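Local coordinates for DNA-binding protein HU (Thermus thermophilus HB8, PDB 5EKA) that wraps DNA as a histone-like homodimer, stabilizing it and so preventing its denaturation under extreme environmental conditions, at residues K8-V12 against V26-D31. Residues are numbered along the deposited sequence; the frame is centred on the assembly and turned at random.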
loop_
_atom_site.group_PDB
_atom_site.type_symbol
_atom_site.label_atom_id
_atom_site.label_comp_id
_atom_site.label_asym_id
_atom_site.label_seq_id
_atom_site.Cartn_x
_atom_site.Cartn_y
_atom_site.Cartn_z
ATOM N N LYS A 8 8.061 3.629 -7.213
ATOM C CA LYS A 8 6.802 3.543 -7.962
ATOM C C LYS A 8 7.100 3.292 -9.448
ATOM O O LYS A 8 6.522 2.389 -10.052
ATOM C CB LYS A 8 5.945 4.801 -7.736
ATOM C CG LYS A 8 4.589 4.742 -8.396
ATOM C CD LYS A 8 3.648 5.842 -7.902
ATOM C CE LYS A 8 4.274 7.203 -7.740
ATOM N NZ LYS A 8 3.280 8.318 -7.851
ATOM N N ALA A 9 8.067 4.029 -9.993
ATOM C CA ALA A 9 8.496 3.849 -11.367
ATOM C C ALA A 9 9.015 2.417 -11.633
ATOM O O ALA A 9 8.696 1.818 -12.693
ATOM C CB ALA A 9 9.561 4.892 -11.711
ATOM N N ASP A 10 9.812 1.852 -10.716
ATOM C CA ASP A 10 10.261 0.465 -10.875
ATOM C C ASP A 10 9.080 -0.498 -10.905
ATOM O O ASP A 10 9.076 -1.419 -11.685
ATOM C CB ASP A 10 11.164 0.013 -9.749
ATOM C CG ASP A 10 12.506 0.721 -9.745
ATOM O OD1 ASP A 10 13.009 1.064 -10.848
ATOM O OD2 ASP A 10 13.062 0.931 -8.624
ATOM N N LEU A 11 8.116 -0.272 -10.022
ATOM C CA LEU A 11 6.931 -1.131 -9.961
ATOM C C LEU A 11 6.088 -1.084 -11.221
ATOM O O LEU A 11 5.603 -2.114 -11.655
ATOM C CB LEU A 11 6.100 -0.806 -8.726
ATOM C CG LEU A 11 6.726 -1.275 -7.410
ATOM C CD1 LEU A 11 5.993 -0.647 -6.240
ATOM C CD2 LEU A 11 6.758 -2.798 -7.255
ATOM N N VAL A 12 5.933 0.094 -11.810
ATOM C CA VAL A 12 5.231 0.218 -13.108
ATOM C C VAL A 12 5.917 -0.674 -14.128
ATOM O O VAL A 12 5.288 -1.413 -14.859
ATOM C CB VAL A 12 5.177 1.701 -13.586
ATOM C CG1 VAL A 12 4.822 1.827 -15.065
ATOM C CG2 VAL A 12 4.238 2.525 -12.707
ATOM N N VAL A 26 -0.326 1.079 -17.224
ATOM C CA VAL A 26 0.016 0.657 -15.848
ATOM C C VAL A 26 0.303 1.912 -15.033
ATOM O O VAL A 26 -0.097 2.030 -13.907
ATOM C CB VAL A 26 1.243 -0.304 -15.839
ATOM C CG1 VAL A 26 1.661 -0.633 -14.431
ATOM C CG2 VAL A 26 0.925 -1.589 -16.631
ATOM N N LYS A 27 0.976 2.889 -15.643
ATOM C CA LYS A 27 1.301 4.117 -14.914
ATOM C C LYS A 27 0.048 4.891 -14.469
ATOM O O LYS A 27 -0.041 5.362 -13.305
ATOM C CB LYS A 27 2.228 4.979 -15.780
ATOM C CG LYS A 27 2.345 6.416 -15.330
ATOM C CD LYS A 27 2.974 6.579 -13.983
ATOM C CE LYS A 27 3.241 8.054 -13.674
ATOM N NZ LYS A 27 3.434 8.290 -12.212
ATOM N N ALA A 28 -0.939 4.936 -15.354
ATOM C CA ALA A 28 -2.223 5.590 -15.106
ATOM C C ALA A 28 -2.976 4.831 -14.020
ATOM O O ALA A 28 -3.618 5.440 -13.160
ATOM C CB ALA A 28 -3.037 5.630 -16.396
ATOM N N MET A 29 -2.910 3.510 -14.069
ATOM C CA MET A 29 -3.598 2.679 -13.076
ATOM C C MET A 29 -3.038 2.853 -11.668
ATOM O O MET A 29 -3.810 3.030 -10.710
ATOM C CB MET A 29 -3.598 1.212 -13.518
ATOM C CG MET A 29 -4.458 0.940 -14.733
ATOM S SD MET A 29 -4.308 -0.812 -15.124
ATOM C CE MET A 29 -5.259 -0.872 -16.628
ATOM N N VAL A 30 -1.705 2.854 -11.547
ATOM C CA VAL A 30 -1.050 3.001 -10.261
ATOM C C VAL A 30 -1.361 4.373 -9.671
ATOM O O VAL A 30 -1.697 4.476 -8.497
ATOM C CB VAL A 30 0.483 2.743 -10.275
ATOM C CG1 VAL A 30 1.075 2.960 -8.886
ATOM C CG2 VAL A 30 0.804 1.327 -10.742
ATOM N N ASP A 31 -1.295 5.421 -10.488
ATOM C CA ASP A 31 -1.557 6.753 -9.933
ATOM C C ASP A 31 -3.014 6.852 -9.467
ATOM O O ASP A 31 -3.292 7.388 -8.402
ATOM C CB ASP A 31 -1.247 7.841 -10.965
ATOM C CG ASP A 31 0.254 8.020 -11.177
ATOM O OD1 ASP A 31 1.035 7.536 -10.328
ATOM O OD2 ASP A 31 0.619 8.683 -12.176
#
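The first turn of helix 8-19 crosses helix 23-42 near its start: the axes of 8-12 and 26-31 come within 10.0 Å, their N-to-C directions 130° apart. The backbones draw closest at V12 and K27, whose CA atoms are 5.8 Å apart. V12 is the main apolar contact: its CG1 lies 4.1 Å from V26 CG1 and its CG2 4.1 Å from V30 CG2, while CG2 also rests 4.0 Å from K27 CA. This is the helical hairpin of the HU fold, the two helices joined by a short turn. In the homodimer V26 also packs on M29 of the second subunit. Toward solvent the contact turns polar. K8 lays its CG 4.0 Å from V30 CG1, then sends NZ to D31 OD1 in a salt bridge of 3.4 Å whose hydrogen bond is weak. K27, one turn before D31, holds the same carboxylate more tightly, K27 NZ to D31 OD2 at 2.8 Å, and the shared acid offsets the like charges of K8 NZ and K27 NZ, 4.4 Å apart.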